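Local coordinates for protein glutathione transferase (Lolium rigidum, PDB 6ZB6) that probably conjugates glutathione to electrophilic xenobiotics, herbicides among them, as a phi class glutathione transferase, at residues A2-F7 and L76-T81; L22-A27 and V84-E89. All coordinates share one frame; numbering follows the deposited sequence.

Interaction 1: A2-F7 and L76-T81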
ATOM      1  N   ALA A   2     -11.987  -0.221  23.224  1.00 91.68           N
ATOM      2  CA  ALA A   2     -12.645  -0.523  21.952  1.00 69.97           C
ATOM      3  C   ALA A   2     -11.688  -0.446  20.765  1.00 57.44           C
ATOM      4  O   ALA A   2     -11.030   0.581  20.553  1.00 51.45           O
ATOM      5  CB  ALA A   2     -13.841   0.403  21.729  1.00 55.16           C
ATOM      6  N   PRO A   3     -11.599  -1.510  19.965  1.00 38.46           N
ATOM      7  CA  PRO A   3     -10.690  -1.504  18.816  1.00 32.25           C
ATOM      8  C   PRO A   3     -11.047  -0.408  17.823  1.00 31.47           C
ATOM      9  O   PRO A   3     -12.189   0.053  17.739  1.00 30.22           O
ATOM     10  CB  PRO A   3     -10.890  -2.892  18.194  1.00 28.41           C
ATOM     11  CG  PRO A   3     -11.515  -3.723  19.282  1.00 28.54           C
ATOM     12  CD  PRO A   3     -12.369  -2.762  20.058  1.00 30.94           C
ATOM     13  N   VAL A   4     -10.054  -0.014  17.040  1.00 27.66           N
ATOM     14  CA  VAL A   4     -10.273   1.013  16.035  1.00 20.27           C
ATOM     15  C   VAL A   4     -11.032   0.418  14.854  1.00 21.90           C
ATOM     16  O   VAL A   4     -11.068  -0.798  14.649  1.00 25.42           O
ATOM     17  CB  VAL A   4      -8.938   1.633  15.599  1.00 22.72           C
ATOM     18  CG1 VAL A   4      -8.265   2.287  16.797  1.00 24.53           C
ATOM     19  CG2 VAL A   4      -8.026   0.553  14.957  1.00 20.88           C
ATOM     20  N   LYS A   5     -11.661   1.291  14.072  1.00 20.59           N
ATOM     21  CA  LYS A   5     -12.491   0.868  12.956  1.00 24.78           C
ATOM     22  C   LYS A   5     -11.925   1.423  11.664  1.00 26.21           C
ATOM     23  O   LYS A   5     -11.641   2.618  11.573  1.00 21.31           O
ATOM     24  CB  LYS A   5     -13.937   1.345  13.101  1.00 21.66           C
ATOM     25  CG  LYS A   5     -14.670   0.837  14.318  1.00 29.79           C
ATOM     26  CD  LYS A   5     -16.111   1.329  14.258  1.00 36.63           C
ATOM     27  CE  LYS A   5     -16.931   0.805  15.412  1.00 49.52           C
ATOM     28  NZ  LYS A   5     -18.370   0.703  15.043  1.00 55.49           N
ATOM     29  N   VAL A   6     -11.801   0.563  10.661  1.00 21.45           N
ATOM     30  CA  VAL A   6     -11.429   0.970   9.312  1.00 20.59           C
ATOM     31  C   VAL A   6     -12.639   0.762   8.418  1.00 26.92           C
ATOM     32  O   VAL A   6     -13.232  -0.324   8.409  1.00 26.27           O
ATOM     33  CB  VAL A   6     -10.216   0.168   8.805  1.00 23.00           C
ATOM     34  CG1 VAL A   6      -9.775   0.683   7.443  1.00 19.97           C
ATOM     35  CG2 VAL A   6      -9.091   0.276   9.816  1.00 21.28           C
ATOM     36  N   PHE A   7     -12.995   1.792   7.656  1.00 23.67           N
ATOM     37  CA  PHE A   7     -14.168   1.763   6.787  1.00 20.53           C
ATOM     38  C   PHE A   7     -13.725   1.532   5.349  1.00 27.47           C
ATOM     39  O   PHE A   7     -12.947   2.322   4.801  1.00 23.10           O
ATOM     40  CB  PHE A   7     -14.958   3.067   6.899  1.00 19.21           C
ATOM     41  CG  PHE A   7     -15.553   3.286   8.259  1.00 22.31           C
ATOM     42  CD1 PHE A   7     -14.827   3.933   9.247  1.00 25.53           C
ATOM     43  CD2 PHE A   7     -16.824   2.807   8.560  1.00 24.66           C
ATOM     44  CE1 PHE A   7     -15.356   4.124  10.516  1.00 25.06           C
ATOM     45  CE2 PHE A   7     -17.371   2.999   9.830  1.00 26.98           C
ATOM     46  CZ  PHE A   7     -16.635   3.654  10.805  1.00 28.58           C
ATOM     47  N   LEU A  76       0.724   3.649  13.956  1.00 18.17           N
ATOM     48  CA  LEU A  76       2.088   3.311  14.358  1.00 19.45           C
ATOM     49  C   LEU A  76       2.502   4.053  15.620  1.00 29.39           C
ATOM     50  O   LEU A  76       3.206   3.495  16.475  1.00 24.96           O
ATOM     51  CB  LEU A  76       3.050   3.622  13.219  1.00 24.42           C
ATOM     52  CG  LEU A  76       2.842   2.705  12.002  1.00 23.98           C
ATOM     53  CD1 LEU A  76       3.712   3.162  10.854  1.00 20.99           C
ATOM     54  CD2 LEU A  76       3.091   1.244  12.361  1.00 26.29           C
ATOM     55  N   ARG A  77       2.076   5.313  15.755  1.00 23.80           N
ATOM     56  CA  ARG A  77       2.430   6.086  16.938  1.00 23.62           C
ATOM     57  C   ARG A  77       1.618   5.655  18.148  1.00 25.60           C
ATOM     58  O   ARG A  77       2.174   5.473  19.241  1.00 28.50           O
ATOM     59  CB  ARG A  77       2.234   7.578  16.661  1.00 28.26           C
ATOM     60  CG  ARG A  77       3.248   8.158  15.694  1.00 25.01           C
ATOM     61  CD  ARG A  77       2.809   9.531  15.189  1.00 24.80           C
ATOM     62  NE  ARG A  77       3.711   9.985  14.138  1.00 28.47           N
ATOM     63  CZ  ARG A  77       3.369  10.801  13.146  1.00 29.67           C
ATOM     64  NH1 ARG A  77       2.133  11.283  13.074  1.00 23.02           N
ATOM     65  NH2 ARG A  77       4.271  11.141  12.230  1.00 27.98           N
ATOM     66  N   LYS A  78       0.309   5.478  17.973  1.00 26.58           N
ATOM     67  CA  LYS A  78      -0.537   5.084  19.097  1.00 26.77           C
ATOM     68  C   LYS A  78      -0.064   3.772  19.705  1.00 31.13           C
ATOM     69  O   LYS A  78       0.054   3.648  20.929  1.00 28.80           O
ATOM     70  CB  LYS A  78      -1.995   4.968  18.649  1.00 29.37           C
ATOM     71  CG  LYS A  78      -2.950   4.609  19.792  1.00 33.20           C
ATOM     72  CD  LYS A  78      -4.341   4.301  19.283  1.00 37.13           C
ATOM     73  CE  LYS A  78      -5.303   4.109  20.440  1.00 43.30           C
ATOM     74  NZ  LYS A  78      -6.447   3.278  20.021  1.00 48.25           N
ATOM     75  N   TYR A  79       0.243   2.783  18.862  1.00 23.90           N
ATOM     76  CA  TYR A  79       0.589   1.454  19.343  1.00 29.33           C
ATOM     77  C   TYR A  79       2.088   1.217  19.401  1.00 33.16           C
ATOM     78  O   TYR A  79       2.513   0.063  19.455  1.00 42.33           O
ATOM     79  CB  TYR A  79      -0.084   0.390  18.473  1.00 25.68           C
ATOM     80  CG  TYR A  79      -1.590   0.458  18.556  1.00 28.67           C
ATOM     81  CD1 TYR A  79      -2.268  -0.046  19.659  1.00 32.75           C
ATOM     82  CD2 TYR A  79      -2.330   1.045  17.541  1.00 25.14           C
ATOM     83  CE1 TYR A  79      -3.647   0.026  19.739  1.00 38.99           C
ATOM     84  CE2 TYR A  79      -3.703   1.119  17.610  1.00 33.39           C
ATOM     85  CZ  TYR A  79      -4.358   0.610  18.706  1.00 42.07           C
ATOM     86  OH  TYR A  79      -5.729   0.698  18.764  1.00 47.26           O
ATOM     87  N   LYS A  80       2.891   2.285  19.403  1.00 35.70           N
ATOM     88  CA  LYS A  80       4.349   2.182  19.366  1.00 41.31           C
ATOM     89  C   LYS A  80       4.831   1.120  20.344  1.00 54.23           C
ATOM     90  O   LYS A  80       4.657   1.262  21.560  1.00 45.23           O
ATOM     91  CB  LYS A  80       4.994   3.543  19.659  1.00 45.64           C
ATOM     92  CG  LYS A  80       6.518   3.532  19.644  1.00 52.11           C
ATOM     93  CD  LYS A  80       7.080   3.178  18.263  1.00 58.10           C
ATOM     94  CE  LYS A  80       8.612   3.145  18.268  1.00 57.48           C
ATOM     95  NZ  LYS A  80       9.185   1.997  19.039  1.00 50.16           N
ATOM     96  N   THR A  81       5.400   0.038  19.800  1.00 74.73           N
ATOM     97  CA  THR A  81       5.656  -1.175  20.569  1.00 86.56           C
ATOM     98  C   THR A  81       6.974  -1.090  21.326  1.00 90.48           C
ATOM     99  O   THR A  81       7.030  -1.370  22.526  1.00 95.69           O
ATOM    100  CB  THR A  81       5.677  -2.403  19.644  1.00 87.87           C
ATOM    101  OG1 THR A  81       4.452  -2.491  18.904  1.00 87.06           O
ATOM    102  CG2 THR A  81       5.853  -3.671  20.462  1.00 86.02           C
TER
HETATM  103  O   HOH W   1      -8.848   2.276  20.619  1.00 52.57           O
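Val-4, on the segment carrying the first strand of the thioredoxin-like glutathione-binding domain, meets the side chains of Lys-78 and Tyr-79, which reach to it from the C-terminal end of helix 68-78. The backbones stay far apart: even the nearest pair of CA atoms, Val-4 CA and Lys-78 CA, is separated by 11.0 Å, and side chains alone bridge the gap. On the tightly packed side one methyl does the touching. Val-4 CG1 lies 3.6 Å from Tyr-79 OH and 3.8 Å from Lys-78 NZ. The valine and tyrosine side chains are directed against each other, and the methyl meets the phenol at OH; Lys-78 instead passes alongside Val-4, its amine beside the methyl. This side continues into the interior, because Val-4 also packs on Leu-22 of helix 13-24, on Tyr-29 of strand 29-32 and on Phe-58 of strand 57-60.

Lys-78 sends CG anti to its backbone N (chi1 -178°) and stays extended beyond it, a shape that carries the amine out along the neighbouring ring. Its CG sits 4.1 Å above the centre of one face of the Tyr-79 ring. The two side chains thus run alongside each other, and at their ends Lys-78 NZ donates to Tyr-79 OH over 3.0 Å.

The looser side is polar. Lys-78 is partly exposed, and Asp-60 of strand 57-60 forms a salt bridge with its amine. No direct hydrogen bond joins 2-7 to 76-81, and their mutual burial is small, 92 Å² in all. A water supplies the polar link: it accepts from Lys-78 NZ at 2.7 Å and donates to Ala-2 O at 2.8 Å.

Interaction 2: L22-A27 and V84-E89. With NA (sodium ion), chain L.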
ATOM      1  N   LEU A  22      -1.690  -1.925  10.998  1.00 21.71           N
ATOM      2  CA  LEU A  22      -2.369  -2.468  12.168  1.00 20.62           C
ATOM      3  C   LEU A  22      -1.820  -3.838  12.533  1.00 25.17           C
ATOM      4  O   LEU A  22      -1.608  -4.140  13.710  1.00 25.99           O
ATOM      5  CB  LEU A  22      -3.874  -2.545  11.920  1.00 23.98           C
ATOM      6  CG  LEU A  22      -4.646  -1.222  12.048  1.00 21.95           C
ATOM      7  CD1 LEU A  22      -6.013  -1.325  11.377  1.00 20.00           C
ATOM      8  CD2 LEU A  22      -4.769  -0.795  13.527  1.00 22.99           C
ATOM      9  N   GLU A  23      -1.580  -4.691  11.535  1.00 21.92           N
ATOM     10  CA  GLU A  23      -1.070  -6.019  11.840  1.00 19.90           C
ATOM     11  C   GLU A  23       0.378  -5.961  12.296  1.00 21.48           C
ATOM     12  O   GLU A  23       0.793  -6.774  13.124  1.00 24.64           O
ATOM     13  CB  GLU A  23      -1.213  -6.932  10.621  1.00 15.87           C
ATOM     14  CG  GLU A  23      -2.636  -7.374  10.374  1.00 24.03           C
ATOM     15  CD  GLU A  23      -3.125  -8.357  11.413  1.00 27.76           C
ATOM     16  OE1 GLU A  23      -2.283  -9.030  12.048  1.00 33.03           O
ATOM     17  OE2 GLU A  23      -4.360  -8.458  11.597  1.00 35.11           O
ATOM     18  N   GLU A  24       1.158  -5.008  11.775  1.00 19.00           N
ATOM     19  CA  GLU A  24       2.562  -4.919  12.161  1.00 21.39           C
ATOM     20  C   GLU A  24       2.712  -4.638  13.652  1.00 29.35           C
ATOM     21  O   GLU A  24       3.638  -5.148  14.295  1.00 26.59           O
ATOM     22  CB  GLU A  24       3.276  -3.845  11.335  1.00 20.07           C
ATOM     23  CG  GLU A  24       3.606  -4.290   9.892  1.00 25.32           C
ATOM     24  CD  GLU A  24       4.800  -5.246   9.786  1.00 30.82           C
ATOM     25  OE1 GLU A  24       5.611  -5.339  10.732  1.00 31.43           O
ATOM     26  OE2 GLU A  24       4.944  -5.905   8.732  1.00 26.93           O
ATOM     27  N   VAL A  25       1.804  -3.841  14.227  1.00 26.18           N
ATOM     28  CA  VAL A  25       1.860  -3.528  15.650  1.00 27.30           C
ATOM     29  C   VAL A  25       0.923  -4.398  16.477  1.00 30.52           C
ATOM     30  O   VAL A  25       0.840  -4.223  17.703  1.00 33.49           O
ATOM     31  CB  VAL A  25       1.575  -2.031  15.894  1.00 28.39           C
ATOM     32  CG1 VAL A  25       2.556  -1.191  15.089  1.00 33.08           C
ATOM     33  CG2 VAL A  25       0.117  -1.675  15.536  1.00 25.67           C
ATOM     34  N   GLY A  26       0.217  -5.329  15.847  1.00 28.13           N
ATOM     35  CA  GLY A  26      -0.595  -6.269  16.595  1.00 30.48           C
ATOM     36  C   GLY A  26      -1.793  -5.649  17.277  1.00 30.78           C
ATOM     37  O   GLY A  26      -2.213  -6.132  18.328  1.00 28.33           O
ATOM     38  N   ALA A  27      -2.364  -4.601  16.695  1.00 25.99           N
ATOM     39  CA  ALA A  27      -3.513  -3.922  17.278  1.00 27.99           C
ATOM     40  C   ALA A  27      -4.802  -4.584  16.823  1.00 30.34           C
ATOM     41  O   ALA A  27      -4.924  -4.996  15.669  1.00 28.56           O
ATOM     42  CB  ALA A  27      -3.528  -2.445  16.882  1.00 27.31           C
ATOM     43  N   VAL A  84       8.737  -2.859  17.453  1.00 75.91           N
ATOM     44  CA  VAL A  84       8.577  -2.414  16.071  1.00 61.19           C
ATOM     45  C   VAL A  84       8.782  -0.905  16.027  1.00 54.74           C
ATOM     46  O   VAL A  84       8.121  -0.165  16.763  1.00 60.42           O
ATOM     47  CB  VAL A  84       7.191  -2.781  15.506  1.00 60.79           C
ATOM     48  CG1 VAL A  84       7.213  -2.803  13.985  1.00 68.20           C
ATOM     49  CG2 VAL A  84       6.720  -4.119  16.062  1.00 58.56           C
ATOM     50  N   ASP A  85       9.699  -0.452  15.175  1.00 40.10           N
ATOM     51  CA  ASP A  85       9.928   0.975  14.943  1.00 36.00           C
ATOM     52  C   ASP A  85      10.022   1.183  13.434  1.00 34.49           C
ATOM     53  O   ASP A  85      11.108   1.094  12.855  1.00 33.83           O
ATOM     54  CB  ASP A  85      11.180   1.459  15.659  1.00 38.35           C
ATOM     55  CG  ASP A  85      11.369   2.967  15.554  1.00 42.66           C
ATOM     56  OD1 ASP A  85      10.399   3.686  15.204  1.00 40.42           O
ATOM     57  OD2 ASP A  85      12.497   3.433  15.826  1.00 53.41           O
ATOM     58  N   LEU A  86       8.879   1.449  12.803  1.00 23.48           N
ATOM     59  CA  LEU A  86       8.838   1.640  11.358  1.00 23.57           C
ATOM     60  C   LEU A  86       9.036   3.090  10.945  1.00 28.01           C
ATOM     61  O   LEU A  86       9.359   3.347   9.779  1.00 23.71           O
ATOM     62  CB  LEU A  86       7.511   1.122  10.795  1.00 21.24           C
ATOM     63  CG  LEU A  86       7.355  -0.397  10.900  1.00 23.38           C
ATOM     64  CD1 LEU A  86       5.937  -0.851  10.595  1.00 27.25           C
ATOM     65  CD2 LEU A  86       8.353  -1.078   9.956  1.00 21.22           C
ATOM     66  N   LEU A  87       8.858   4.041  11.864  1.00 24.88           N
ATOM     67  CA  LEU A  87       8.990   5.453  11.526  1.00 22.51           C
ATOM     68  C   LEU A  87      10.340   6.045  11.904  1.00 21.76           C
ATOM     69  O   LEU A  87      10.747   7.049  11.305  1.00 24.51           O
ATOM     70  CB  LEU A  87       7.873   6.265  12.197  1.00 24.98           C
ATOM     71  CG  LEU A  87       6.461   5.947  11.687  1.00 27.43           C
ATOM     72  CD1 LEU A  87       5.404   6.704  12.481  1.00 27.44           C
ATOM     73  CD2 LEU A  87       6.319   6.244  10.195  1.00 22.95           C
ATOM     74  N   ARG A  88      11.029   5.474  12.889  1.00 23.58           N
ATOM     75  CA  ARG A  88      12.363   5.933  13.281  1.00 28.04           C
ATOM     76  C   ARG A  88      12.342   7.365  13.800  1.00 31.40           C
ATOM     77  O   ARG A  88      13.305   8.116  13.630  1.00 32.01           O
ATOM     78  CB  ARG A  88      13.343   5.800  12.113  1.00 31.18           C
ATOM     79  CG  ARG A  88      13.455   4.381  11.631  1.00 31.59           C
ATOM     80  CD  ARG A  88      14.277   3.648  12.660  1.00 48.58           C
ATOM     81  NE  ARG A  88      14.102   2.208  12.655  1.00 47.04           N
ATOM     82  CZ  ARG A  88      15.109   1.359  12.790  1.00 39.89           C
ATOM     83  NH1 ARG A  88      16.345   1.823  12.921  1.00 33.58           N
ATOM     84  NH2 ARG A  88      14.885   0.058  12.787  1.00 43.85           N
ATOM     85  N   GLU A  89      11.248   7.763  14.446  1.00 29.78           N
ATOM     86  CA  GLU A  89      11.089   9.167  14.800  1.00 36.51           C
ATOM     87  C   GLU A  89      12.023   9.608  15.925  1.00 41.53           C
ATOM     88  O   GLU A  89      12.235  10.815  16.099  1.00 42.09           O
ATOM     89  CB  GLU A  89       9.623   9.437  15.148  1.00 39.67           C
ATOM     90  CG  GLU A  89       8.746   9.307  13.914  1.00 41.66           C
ATOM     91  CD  GLU A  89       7.302   9.720  14.131  1.00 40.16           C
ATOM     92  OE1 GLU A  89       6.677   9.255  15.104  1.00 39.92           O
ATOM     93  OE2 GLU A  89       6.791  10.496  13.301  1.00 40.46           O
TER
HETATM   94 NA    NA L 306       7.824   3.894  14.643  1.00 77.07          NA
HETATM   95  O   HOH W   2       6.404   1.832  14.133  1.00 46.13           O
HETATM   96  O   HOH W   3       9.489   5.807  15.904  1.00 35.94           O
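The backbone carbonyl of Glu-24, in the last turn of helix 13-24, faces the irregular loop 84-89 at Val-84, just before the helix closes in a Schellman motif with Gly-26 at positive phi (68°), Ala-27 N bonded to Leu-22 O at 3.1 Å and a weak bond from Gly-26 N to Glu-23 O. Val-84 CG2 packs against Glu-24 O at 3.7 Å, a methyl-to-carbonyl van der Waals contact, and Glu-24 CB meets Leu-86 CD1 at 4.1 Å; no hydrogen bond crosses between the segments. The Glu-24 carboxylate is turned to another task: the chain bends at chi2 (-76°), and OE2 forms a salt bridge with Arg-204. Leu-86 and Glu-24 also share Leu-170 of helix 167-170 as a packing partner.

Behind these leucine and valine contacts the loop folds on itself. Asp-85 OD1 accepts from Arg-88 N at 3.0 Å, the donor standing 48° out of the carboxylate plane. Arg-88 NE in turn bonds Asp-85 O at 3.2 Å, with that oxygen in the guanidinium plane; Arg-88 also pairs with Glu-94 and makes a cation-pi contact with Phe-164. The same OD1 binds the sodium ion at 2.6 Å. Two waters on the metal reach the backbone, one accepting from Leu-86 N and the other from Glu-89 N, while Leu-87 places its CB beside the ion. Asp-85 OD1 thus serves both an Asx motif, closed by Arg-88 N, and the sodium site, in the linker between the thioredoxin-like domain and the helical domain of a glutathione transferase.

Overall arrangement
Both interactions are small, with centres 10 Å apart, and each sets one buried residue against two partly exposed ones: Val-4 against Lys-78 and Tyr-79 in interaction 1, Leu-86 against Glu-24 and Val-84 in interaction 2. Interaction 1 ties the first strand to the end of helix 68-78; interaction 2 ties the end of helix 13-24 to the loop that follows helix 68-78. Their segments alternate along the chain and adjoin in space: Tyr-79 CB packs on Val-25 CG2 at 3.6 Å, and Arg-77 NH2 forms a salt bridge with Glu-89 OE2. Chemistry differs with place. In interaction 1 a lysine, a tyrosine and a water span the gap, whereas in interaction 2 methyls of Val-84 and Leu-86 make the crossing, to Glu-24 O and CB, and polar atoms organise the sodium-binding loop.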